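Local atomic coordinates of esterase (Capnocytophaga ochracea, PDB entry 4W9R), a protein that is of unknown function but belongs to the putative esterase family of the alpha/beta-hydrolase clan. Residues Val145-Val150 with Tyr174-Asp179; Ala125-Asn130 with Pro149-Arg154; Val40-Thr45 with Ala121-Gly126; Ala178-Lys183 with Gly214-Ala219. All blocks are in the same frame, centred on the assembly; numbering follows the deposited sequence.

Overall arrangement
The four contacts gather on the same side of the chain's centre, where the strands of a mixed sheet end and give way to turns and helices. Contact 1 joins two neighbouring parallel strands and touches all three others, its centre about 9 Å from that of contact 2, 10 Å from contact 4 and 11 Å from contact 3. S146 OG reaches G126 O at 2.7 Å, tying contact 1 to the short helix used by contacts 2 and 3. N148 OD1 meets N182 ND2 at 2.6 Å, leading to contact 4. In relatives with esterase activity, this end of the sheet carries the active site; whether this protein is active is not known.

Contact 1 of 4, residues Val145-Val150 with Tyr174-Asp179; sequences VSLNPV and YMATAD
V145-L147 runs parallel to Y174-A176 as its neighbouring strand, the two axes 4.7 Å apart and only 6° from parallel. S146 grips the other strand with both its backbone N and its O: the N donates to Y174 O at 2.7 Å, and the O accepts from A176 N at 3.0 Å, both nearly along the C=O axis. N148 N then donates to A176 O at 2.7 Å, from above the carbonyl plane, where the chain turns a corner. These strands are the two ends of a right-handed beta-alpha-beta crossover through helix 156-165, a repeated element of the alpha/beta-hydrolase fold. On one face of the sheet, Y174 has CG anti to its backbone N and lies alongside V145, CD1 meeting V145 CG1 at 3.8 Å. L147 CD2 comes to the edge of the same ring, 4.0 Å from CE1, and also packs on A176 CB; helix 217-232 covers this face. On the other face the selenomethionine M175, fully extended, crosses P149 at about a right angle and sets CE 3.6 Å from P149 CG. One water donates to N148 OD1 and P149 O and accepts from T177 OG1 at 2.9 Å; N148 OD1 also accepts from N182 ND2.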
loop_
_atom_site.group_PDB
_atom_site.type_symbol
_atom_site.label_atom_id
_atom_site.label_comp_id
_atom_site.label_asym_id
_atom_site.label_seq_id
_atom_site.Cartn_x
_atom_site.Cartn_y
_atom_site.Cartn_z
ATOM N N VAL B 145 1.275 9.411 -12.416
ATOM C CA VAL B 145 2.041 8.444 -11.647
ATOM C C VAL B 145 2.409 7.251 -12.519
ATOM O O VAL B 145 1.547 6.460 -12.905
ATOM C CB VAL B 145 1.262 7.961 -10.410
ATOM C CG1 VAL B 145 2.096 6.976 -9.613
ATOM C CG2 VAL B 145 0.861 9.146 -9.544
ATOM N N SER B 146 3.697 7.126 -12.820
ATOM C CA SER B 146 4.188 6.051 -13.671
ATOM C C SER B 146 4.940 5.019 -12.838
ATOM O O SER B 146 6.034 5.287 -12.342
ATOM C CB SER B 146 5.087 6.618 -14.772
ATOM O OG SER B 146 5.555 5.596 -15.634
ATOM N N LEU B 147 4.355 3.835 -12.697
ATOM C CA LEU B 147 4.917 2.804 -11.831
ATOM C C LEU B 147 5.525 1.665 -12.635
ATOM O O LEU B 147 4.820 0.973 -13.360
ATOM C CB LEU B 147 3.841 2.262 -10.894
ATOM C CG LEU B 147 3.134 3.308 -10.035
ATOM C CD1 LEU B 147 1.972 2.674 -9.297
ATOM C CD2 LEU B 147 4.112 3.949 -9.062
ATOM N N ASN B 148 6.832 1.469 -12.487
ATOM C CA ASN B 148 7.558 0.456 -13.247
ATOM C C ASN B 148 7.261 0.529 -14.745
ATOM O O ASN B 148 6.768 -0.431 -15.330
ATOM C CB ASN B 148 7.225 -0.943 -12.720
ATOM C CG ASN B 148 8.049 -2.030 -13.386
ATOM O OD1 ASN B 148 9.264 -1.902 -13.532
ATOM N ND2 ASN B 148 7.383 -3.091 -13.823
ATOM N N PRO B 149 7.544 1.677 -15.374
ATOM C CA PRO B 149 7.203 1.770 -16.794
ATOM C C PRO B 149 8.142 0.948 -17.664
ATOM O O PRO B 149 9.306 0.773 -17.306
ATOM C CB PRO B 149 7.360 3.260 -17.090
ATOM C CG PRO B 149 8.435 3.696 -16.154
ATOM C CD PRO B 149 8.228 2.892 -14.892
ATOM N N VAL B 150 7.638 0.443 -18.785
ATOM C CA VAL B 150 8.516 -0.098 -19.808
ATOM C C VAL B 150 8.760 1.035 -20.787
ATOM O O VAL B 150 7.869 1.398 -21.554
ATOM C CB VAL B 150 7.886 -1.302 -20.530
ATOM C CG1 VAL B 150 8.853 -1.876 -21.554
ATOM C CG2 VAL B 150 7.458 -2.364 -19.525
ATOM N N TYR B 174 5.297 11.572 -10.879
ATOM C CA TYR B 174 5.955 10.576 -10.044
ATOM C C TYR B 174 6.284 9.323 -10.844
ATOM O O TYR B 174 5.398 8.698 -11.425
ATOM C CB TYR B 174 5.078 10.214 -8.844
ATOM C CG TYR B 174 5.702 9.205 -7.903
ATOM C CD1 TYR B 174 5.492 7.842 -8.069
ATOM C CD2 TYR B 174 6.499 9.617 -6.848
ATOM C CE1 TYR B 174 6.062 6.919 -7.211
ATOM C CE2 TYR B 174 7.071 8.702 -5.983
ATOM C CZ TYR B 174 6.850 7.357 -6.168
ATOM O OH TYR B 174 7.421 6.448 -5.307
HETATM N N MSE B 175 7.560 8.955 -10.865
HETATM C CA MSE B 175 7.984 7.729 -11.527
HETATM C C MSE B 175 8.764 6.834 -10.571
HETATM O O MSE B 175 9.646 7.299 -9.851
HETATM C CB MSE B 175 8.828 8.043 -12.760
HETATM C CG MSE B 175 9.496 6.821 -13.373
HETATM SE SE MSE B 175 10.533 7.252 -14.963
HETATM C CE MSE B 175 11.426 5.539 -15.220
ATOM N N ALA B 176 8.429 5.549 -10.567
ATOM C CA ALA B 176 9.113 4.587 -9.713
ATOM C C ALA B 176 9.528 3.349 -10.498
ATOM O O ALA B 176 8.832 2.926 -11.422
ATOM C CB ALA B 176 8.227 4.197 -8.538
ATOM N N THR B 177 10.667 2.774 -10.127
ATOM C CA THR B 177 11.135 1.540 -10.746
ATOM C C THR B 177 11.856 0.659 -9.725
ATOM O O THR B 177 12.293 1.135 -8.677
ATOM C CB THR B 177 12.069 1.824 -11.940
ATOM O OG1 THR B 177 12.479 0.586 -12.535
ATOM C CG2 THR B 177 13.295 2.600 -11.488
ATOM N N ALA B 178 11.960 -0.629 -10.035
ATOM C CA ALA B 178 12.609 -1.595 -9.155
ATOM C C ALA B 178 13.488 -2.521 -9.982
ATOM O O ALA B 178 13.128 -2.875 -11.098
ATOM C CB ALA B 178 11.577 -2.388 -8.373
ATOM N N ASP B 179 14.652 -2.885 -9.453
ATOM C CA ASP B 179 15.613 -3.674 -10.222
ATOM C C ASP B 179 15.552 -5.198 -10.057
ATOM O O ASP B 179 16.193 -5.914 -10.826
ATOM C CB ASP B 179 17.035 -3.203 -9.896
ATOM C CG ASP B 179 17.422 -3.464 -8.455
ATOM O OD1 ASP B 179 16.528 -3.439 -7.583
ATOM O OD2 ASP B 179 18.621 -3.696 -8.195
HETATM O O HOH W 1 10.530 0.281 -14.643
#

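Contact 2 of 4, residues Ala125-Asn130 with Pro149-Arg154; sequences AGFLAN and PVALPR
G126 O is the best-held polar atom here, gripped by one side-chain bond, from S146 OG outside the two segments; A129 N to A125 O, 2.9 Å, and the longer N130 N to F127 O, 3.2 Å, are bonds within the first segment. None of these reaches the other segment, although V150 N is tied to E123 O, one turn back. What joins helix 123-128 to the loop leading into helix 156-165 is F127. Its CG stands anti to the backbone N (chi1 -178°), which carries the ring out under A151 and L152. A151 CA lies over one ring face, 3.8 Å from the centroid and 20° off the normal, a CH-pi contact, while its CB meets CD1 at the rim. L152 N lies over the same face, 3.4 Å from CZ, and L152 crosses at about a right angle to set CG 3.7 Å from CE2. At the root of the ring, P149 CB packs on F127 CB at 4.0 Å. Y131 and F192 meet the ring edge-to-face. An alanine here, without the ring that A151 and L152 cover, would probably leave the loop less firmly seated on the helix. The contact is thus dispersive, depending on shape complementarity more than on directional bonds.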
loop_
_atom_site.group_PDB
_atom_site.type_symbol
_atom_site.label_atom_id
_atom_site.label_comp_id
_atom_site.label_asym_id
_atom_site.label_seq_id
_atom_site.Cartn_x
_atom_site.Cartn_y
_atom_site.Cartn_z
ATOM N N ALA B 125 1.435 0.713 -19.913
ATOM C CA ALA B 125 0.499 1.809 -19.689
ATOM C C ALA B 125 1.150 2.916 -18.863
ATOM O O ALA B 125 0.838 4.096 -19.034
ATOM C CB ALA B 125 -0.760 1.303 -19.004
ATOM N N GLY B 126 2.055 2.526 -17.970
ATOM C CA GLY B 126 2.787 3.477 -17.154
ATOM C C GLY B 126 3.629 4.420 -17.990
ATOM O O GLY B 126 3.763 5.599 -17.668
ATOM N N PHE B 127 4.205 3.898 -19.068
ATOM C CA PHE B 127 4.983 4.719 -19.986
ATOM C C PHE B 127 4.067 5.506 -20.913
ATOM O O PHE B 127 4.371 6.639 -21.283
ATOM C CB PHE B 127 5.949 3.859 -20.802
ATOM C CG PHE B 127 6.813 4.650 -21.740
ATOM C CD1 PHE B 127 7.805 5.483 -21.250
ATOM C CD2 PHE B 127 6.631 4.567 -23.111
ATOM C CE1 PHE B 127 8.601 6.217 -22.109
ATOM C CE2 PHE B 127 7.424 5.299 -23.975
ATOM C CZ PHE B 127 8.411 6.125 -23.473
ATOM N N LEU B 128 2.948 4.893 -21.288
ATOM C CA LEU B 128 1.951 5.544 -22.130
ATOM C C LEU B 128 1.399 6.800 -21.462
ATOM O O LEU B 128 1.114 7.796 -22.127
ATOM C CB LEU B 128 0.810 4.577 -22.450
ATOM C CG LEU B 128 -0.403 5.156 -23.183
ATOM C CD1 LEU B 128 -0.017 5.604 -24.580
ATOM C CD2 LEU B 128 -1.539 4.146 -23.236
ATOM N N ALA B 129 1.265 6.747 -20.140
ATOM C CA ALA B 129 0.695 7.847 -19.375
ATOM C C ALA B 129 1.562 9.103 -19.438
ATOM O O ALA B 129 1.068 10.213 -19.241
ATOM C CB ALA B 129 0.485 7.426 -17.929
ATOM N N ASN B 130 2.852 8.925 -19.710
ATOM C CA ASN B 130 3.771 10.053 -19.817
ATOM C C ASN B 130 3.377 11.020 -20.925
ATOM O O ASN B 130 3.599 12.226 -20.821
ATOM C CB ASN B 130 5.200 9.564 -20.063
ATOM C CG ASN B 130 5.779 8.823 -18.878
ATOM O OD1 ASN B 130 5.432 9.096 -17.729
ATOM N ND2 ASN B 130 6.674 7.880 -19.151
ATOM N N PRO B 149 7.544 1.677 -15.374
ATOM C CA PRO B 149 7.203 1.770 -16.794
ATOM C C PRO B 149 8.142 0.948 -17.664
ATOM O O PRO B 149 9.306 0.773 -17.306
ATOM C CB PRO B 149 7.360 3.260 -17.090
ATOM C CG PRO B 149 8.435 3.696 -16.154
ATOM C CD PRO B 149 8.228 2.892 -14.892
ATOM N N VAL B 150 7.638 0.443 -18.785
ATOM C CA VAL B 150 8.516 -0.098 -19.808
ATOM C C VAL B 150 8.760 1.035 -20.787
ATOM O O VAL B 150 7.869 1.398 -21.554
ATOM C CB VAL B 150 7.886 -1.302 -20.530
ATOM C CG1 VAL B 150 8.853 -1.876 -21.554
ATOM C CG2 VAL B 150 7.458 -2.364 -19.525
ATOM N N ALA B 151 9.971 1.580 -20.783
ATOM C CA ALA B 151 10.181 2.853 -21.460
ATOM C C ALA B 151 10.934 2.763 -22.780
ATOM O O ALA B 151 11.420 1.703 -23.176
ATOM C CB ALA B 151 10.908 3.809 -20.523
ATOM N N LEU B 152 11.030 3.914 -23.438
ATOM C CA LEU B 152 11.902 4.105 -24.583
ATOM C C LEU B 152 12.927 5.173 -24.228
ATOM O O LEU B 152 12.581 6.350 -24.121
ATOM C CB LEU B 152 11.096 4.513 -25.818
ATOM C CG LEU B 152 9.896 3.624 -26.147
ATOM C CD1 LEU B 152 9.127 4.170 -27.341
ATOM C CD2 LEU B 152 10.342 2.192 -26.401
ATOM N N PRO B 153 14.190 4.769 -24.040
ATOM C CA PRO B 153 15.252 5.706 -23.655
ATOM C C PRO B 153 15.402 6.892 -24.609
ATOM O O PRO B 153 15.692 7.997 -24.151
ATOM C CB PRO B 153 16.505 4.829 -23.673
ATOM C CG PRO B 153 15.997 3.467 -23.339
ATOM C CD PRO B 153 14.650 3.370 -24.005
ATOM N N ARG B 154 15.189 6.673 -25.904
ATOM C CA ARG B 154 15.382 7.729 -26.898
ATOM C C ARG B 154 14.351 8.853 -26.782
ATOM O O ARG B 154 14.565 9.951 -27.292
ATOM C CB ARG B 154 15.342 7.146 -28.316
ATOM C CG ARG B 154 14.033 6.460 -28.681
ATOM C CD ARG B 154 14.056 5.947 -30.116
ATOM N NE ARG B 154 13.693 6.983 -31.079
ATOM C CZ ARG B 154 12.530 7.030 -31.722
ATOM N NH1 ARG B 154 11.617 6.091 -31.512
ATOM N NH2 ARG B 154 12.282 8.010 -32.581
#

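Contact 3 of 4, residues Val40-Thr45 with Ala121-Gly126; sequences VLNAET and ASEEAG
A121 CB, near the end of strand 116-122, lies 3.8 Å from L41 CD1. S122 follows, its N donating to N42 OD1 in a very short modelled bond of 2.3 Å with an N-H...O angle of 161°, from above the amide plane. With N42 CG anti to its carbonyl carbon, the amide is directed at this N-H. S122 OG donates to E123 OE1 at 2.6 Å and receives a water that also lies 2.9 Å from T45 OG1. E123 bends the chain sharply (phi 57°, psi -130°), and its OE2 continues to K221 in a salt bridge and to N148 ND2. At E124 the helix is under way; its OE1 takes a weak bond from a second water, which donates to S122 O at 2.9 Å and accepts from A125 N at 2.8 Å. A125 CB closes the contact, packing on L41 CB at 4.2 Å and against the N42 amide. Strand, turn residue with positive phi and helix are consistent with the nucleophile elbow of alpha/beta hydrolases, here with a glutamate where the elbow usually carries its nucleophile.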
loop_
_atom_site.group_PDB
_atom_site.type_symbol
_atom_site.label_atom_id
_atom_site.label_comp_id
_atom_site.label_asym_id
_atom_site.label_seq_id
_atom_site.Cartn_x
_atom_site.Cartn_y
_atom_site.Cartn_z
ATOM N N VAL B 40 -7.320 5.026 -13.321
ATOM C CA VAL B 40 -6.404 3.891 -13.254
ATOM C C VAL B 40 -6.530 2.997 -14.488
ATOM O O VAL B 40 -7.570 2.375 -14.707
ATOM C CB VAL B 40 -6.652 3.046 -11.993
ATOM C CG1 VAL B 40 -5.653 1.903 -11.918
ATOM C CG2 VAL B 40 -6.570 3.915 -10.752
ATOM N N LEU B 41 -5.471 2.942 -15.291
ATOM C CA LEU B 41 -5.486 2.200 -16.552
ATOM C C LEU B 41 -5.283 0.695 -16.368
ATOM O O LEU B 41 -5.709 -0.115 -17.191
ATOM C CB LEU B 41 -4.410 2.751 -17.485
ATOM C CG LEU B 41 -4.431 4.267 -17.670
ATOM C CD1 LEU B 41 -3.333 4.705 -18.625
ATOM C CD2 LEU B 41 -5.793 4.723 -18.165
ATOM N N ASN B 42 -4.603 0.347 -15.284
ATOM C CA ASN B 42 -4.191 -1.018 -14.963
ATOM C C ASN B 42 -5.165 -1.770 -14.057
ATOM O O ASN B 42 -4.836 -2.831 -13.531
ATOM C CB ASN B 42 -2.792 -1.007 -14.365
ATOM C CG ASN B 42 -1.727 -0.773 -15.419
ATOM O OD1 ASN B 42 -1.072 0.267 -15.438
ATOM N ND2 ASN B 42 -1.568 -1.736 -16.319
ATOM N N ALA B 43 -6.345 -1.193 -13.858
ATOM C CA ALA B 43 -7.212 -1.434 -12.703
ATOM C C ALA B 43 -7.461 -2.893 -12.308
ATOM O O ALA B 43 -7.771 -3.158 -11.150
ATOM C CB ALA B 43 -8.553 -0.758 -12.949
ATOM N N GLU B 44 -7.351 -3.837 -13.239
ATOM C CA GLU B 44 -7.497 -5.250 -12.873
ATOM C C GLU B 44 -6.564 -5.627 -11.709
ATOM O O GLU B 44 -6.867 -6.522 -10.923
ATOM C CB GLU B 44 -7.238 -6.161 -14.078
ATOM C CG GLU B 44 -5.803 -6.165 -14.595
ATOM C CD GLU B 44 -5.501 -4.999 -15.519
ATOM O OE1 GLU B 44 -6.420 -4.199 -15.795
ATOM O OE2 GLU B 44 -4.342 -4.883 -15.968
ATOM N N THR B 45 -5.441 -4.922 -11.601
ATOM C CA THR B 45 -4.513 -5.078 -10.483
ATOM C C THR B 45 -4.539 -3.857 -9.556
ATOM O O THR B 45 -4.836 -3.978 -8.369
ATOM C CB THR B 45 -3.071 -5.324 -10.968
ATOM O OG1 THR B 45 -2.699 -4.319 -11.918
ATOM C CG2 THR B 45 -2.960 -6.692 -11.620
ATOM N N ALA B 121 -0.775 4.477 -13.684
ATOM C CA ALA B 121 -0.586 3.337 -14.570
ATOM C C ALA B 121 0.740 2.637 -14.306
ATOM O O ALA B 121 1.649 3.212 -13.706
ATOM C CB ALA B 121 -0.672 3.781 -16.020
ATOM N N SER B 122 0.843 1.390 -14.756
ATOM C CA SER B 122 2.065 0.616 -14.583
ATOM C C SER B 122 2.481 -0.085 -15.876
ATOM O O SER B 122 1.671 -0.248 -16.790
ATOM C CB SER B 122 1.892 -0.413 -13.461
ATOM O OG SER B 122 0.938 -1.400 -13.808
ATOM N N GLU B 123 3.749 -0.487 -15.935
ATOM C CA GLU B 123 4.315 -1.178 -17.096
ATOM C C GLU B 123 4.158 -0.364 -18.381
ATOM O O GLU B 123 4.508 0.815 -18.418
ATOM C CB GLU B 123 3.684 -2.564 -17.261
ATOM C CG GLU B 123 4.165 -3.596 -16.242
ATOM C CD GLU B 123 3.553 -3.406 -14.865
ATOM O OE1 GLU B 123 2.307 -3.396 -14.762
ATOM O OE2 GLU B 123 4.318 -3.270 -13.886
ATOM N N GLU B 124 3.637 -0.993 -19.430
ATOM C CA GLU B 124 3.477 -0.322 -20.718
ATOM C C GLU B 124 2.555 0.888 -20.607
ATOM O O GLU B 124 2.854 1.957 -21.139
ATOM C CB GLU B 124 2.944 -1.292 -21.776
ATOM C CG GLU B 124 3.936 -2.364 -22.212
ATOM C CD GLU B 124 4.000 -3.533 -21.246
ATOM O OE1 GLU B 124 3.161 -3.591 -20.321
ATOM O OE2 GLU B 124 4.887 -4.396 -21.415
ATOM N N ALA B 125 1.435 0.713 -19.913
ATOM C CA ALA B 125 0.499 1.809 -19.689
ATOM C C ALA B 125 1.150 2.916 -18.863
ATOM O O ALA B 125 0.838 4.096 -19.034
ATOM C CB ALA B 125 -0.760 1.303 -19.004
ATOM N N GLY B 126 2.055 2.526 -17.970
ATOM C CA GLY B 126 2.787 3.477 -17.154
ATOM C C GLY B 126 3.629 4.420 -17.990
ATOM O O GLY B 126 3.763 5.599 -17.668
HETATM O O HOH W 2 0.581 -1.805 -19.011
HETATM O O HOH W 3 0.023 -3.415 -11.785
#

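Contact 4 of 4, residues Ala178-Lys183 with Gly214-Ala219; sequences ADVENK and GSSVNA
Two flat groups meet the second segment, the N182 amide by packing and the D179 carboxylate by a hydrogen bond. V217 CG2 sits over one face of the amide, 3.5 Å from CG and almost as near ND2 and OD1, the side chains crossing at about a right angle; at the amide's edge ND2 donates to A178 O at 3.0 Å, close to the amide plane, and its closer partner is N148 OD1. Here the end of strand 171-180 meets the start of helix 217-232, the region from which alpha/beta hydrolases usually supply the acid and the histidine of their triad; no such role is established for these residues. At the edge of the carboxylate, D179 OD1 accepts from G214 N at 2.9 Å through its syn lone pair, the N-H...O angle being 155°. D179 CG lies between the backbone N and the carbonyl carbon (chi1 65°), which brings the group across to G214. An alanine here has no carboxylate to accept from G214 N, and the turn at G214 would probably be less firmly held, since the neighbouring bond from V180 N to S215 O is weak. A178 CB packs on V217 CG2 at 4.3 Å, and A178 CB and V180 CB flank S215 O. E62 of the second subunit bonds to N218 ND2, and the backbone N of its K242 to E181 OE1; a glycerol, probably from the crystallisation liquor, binds S216 N. One water donates to V180 O at 2.6 Å and accepts from V217 N, in the helix's first turn, at 2.9 Å.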
loop_
_atom_site.group_PDB
_atom_site.type_symbol
_atom_site.label_atom_id
_atom_site.label_comp_id
_atom_site.label_asym_id
_atom_site.label_seq_id
_atom_site.Cartn_x
_atom_site.Cartn_y
_atom_site.Cartn_z
ATOM N N ALA B 178 11.960 -0.629 -10.035
ATOM C CA ALA B 178 12.609 -1.595 -9.155
ATOM C C ALA B 178 13.488 -2.521 -9.982
ATOM O O ALA B 178 13.128 -2.875 -11.098
ATOM C CB ALA B 178 11.577 -2.388 -8.373
ATOM N N ASP B 179 14.652 -2.885 -9.453
ATOM C CA ASP B 179 15.613 -3.674 -10.222
ATOM C C ASP B 179 15.552 -5.198 -10.057
ATOM O O ASP B 179 16.193 -5.914 -10.826
ATOM C CB ASP B 179 17.035 -3.203 -9.896
ATOM C CG ASP B 179 17.422 -3.464 -8.455
ATOM O OD1 ASP B 179 16.528 -3.439 -7.583
ATOM O OD2 ASP B 179 18.621 -3.696 -8.195
ATOM N N VAL B 180 14.788 -5.715 -9.096
ATOM C CA VAL B 180 14.896 -7.147 -8.816
ATOM C C VAL B 180 14.103 -7.975 -9.821
ATOM O O VAL B 180 12.879 -7.881 -9.913
ATOM C CB VAL B 180 14.422 -7.491 -7.394
ATOM C CG1 VAL B 180 14.381 -8.998 -7.202
ATOM C CG2 VAL B 180 15.339 -6.852 -6.367
ATOM N N GLU B 181 14.849 -8.789 -10.565
ATOM C CA GLU B 181 14.361 -9.594 -11.684
ATOM C C GLU B 181 13.696 -8.710 -12.736
ATOM O O GLU B 181 12.914 -9.188 -13.557
ATOM C CB GLU B 181 13.374 -10.659 -11.194
ATOM C CG GLU B 181 13.955 -11.666 -10.209
ATOM C CD GLU B 181 14.663 -12.823 -10.895
ATOM O OE1 GLU B 181 14.726 -12.832 -12.143
ATOM O OE2 GLU B 181 15.152 -13.729 -10.185
ATOM N N ASN B 182 13.991 -7.416 -12.684
ATOM C CA ASN B 182 13.560 -6.453 -13.692
ATOM C C ASN B 182 14.611 -6.006 -14.707
ATOM O O ASN B 182 14.321 -5.148 -15.540
ATOM C CB ASN B 182 12.971 -5.227 -13.009
ATOM C CG ASN B 182 11.706 -4.745 -13.685
ATOM O OD1 ASN B 182 11.032 -5.509 -14.380
ATOM N ND2 ASN B 182 11.373 -3.477 -13.488
ATOM N N LYS B 183 15.821 -6.558 -14.625
ATOM C CA LYS B 183 17.028 -5.868 -15.101
ATOM C C LYS B 183 16.936 -5.215 -16.484
ATOM O O LYS B 183 17.364 -4.074 -16.655
ATOM C CB LYS B 183 18.215 -6.831 -15.100
ATOM C CG LYS B 183 19.536 -6.152 -15.431
ATOM C CD LYS B 183 20.703 -7.120 -15.370
ATOM C CE LYS B 183 22.020 -6.392 -15.582
ATOM N NZ LYS B 183 22.027 -5.623 -16.856
ATOM N N GLY B 214 16.936 -3.249 -4.744
ATOM C CA GLY B 214 16.856 -4.434 -3.913
ATOM C C GLY B 214 15.416 -4.758 -3.573
ATOM O O GLY B 214 15.140 -5.524 -2.649
ATOM N N SER B 215 14.493 -4.168 -4.325
ATOM C CA SER B 215 13.069 -4.380 -4.100
ATOM C C SER B 215 12.406 -5.081 -5.278
ATOM O O SER B 215 12.733 -4.812 -6.435
ATOM C CB SER B 215 12.369 -3.048 -3.833
ATOM O OG SER B 215 10.969 -3.229 -3.703
ATOM N N SER B 216 11.476 -5.983 -4.980
ATOM C CA SER B 216 10.681 -6.624 -6.017
ATOM C C SER B 216 9.763 -5.599 -6.671
ATOM O O SER B 216 9.357 -4.623 -6.036
ATOM C CB SER B 216 9.865 -7.784 -5.446
ATOM O OG SER B 216 10.699 -8.880 -5.113
ATOM N N VAL B 217 9.440 -5.830 -7.938
ATOM C CA VAL B 217 8.657 -4.887 -8.728
ATOM C C VAL B 217 7.281 -4.600 -8.132
ATOM O O VAL B 217 6.927 -3.444 -7.901
ATOM C CB VAL B 217 8.472 -5.399 -10.165
ATOM C CG1 VAL B 217 7.486 -4.528 -10.916
ATOM C CG2 VAL B 217 9.809 -5.441 -10.880
ATOM N N ASN B 218 6.514 -5.655 -7.886
ATOM C CA ASN B 218 5.145 -5.510 -7.407
ATOM C C ASN B 218 5.059 -4.845 -6.038
ATOM O O ASN B 218 4.127 -4.090 -5.766
ATOM C CB ASN B 218 4.457 -6.873 -7.373
ATOM C CG ASN B 218 4.253 -7.452 -8.760
ATOM O OD1 ASN B 218 4.008 -6.720 -9.719
ATOM N ND2 ASN B 218 4.358 -8.771 -8.873
ATOM N N ALA B 219 6.036 -5.121 -5.181
ATOM C CA ALA B 219 6.087 -4.499 -3.864
ATOM C C ALA B 219 6.448 -3.022 -3.985
ATOM O O ALA B 219 5.997 -2.194 -3.193
ATOM C CB ALA B 219 7.083 -5.217 -2.973
HETATM O O HOH W 4 10.474 -8.338 -8.934
#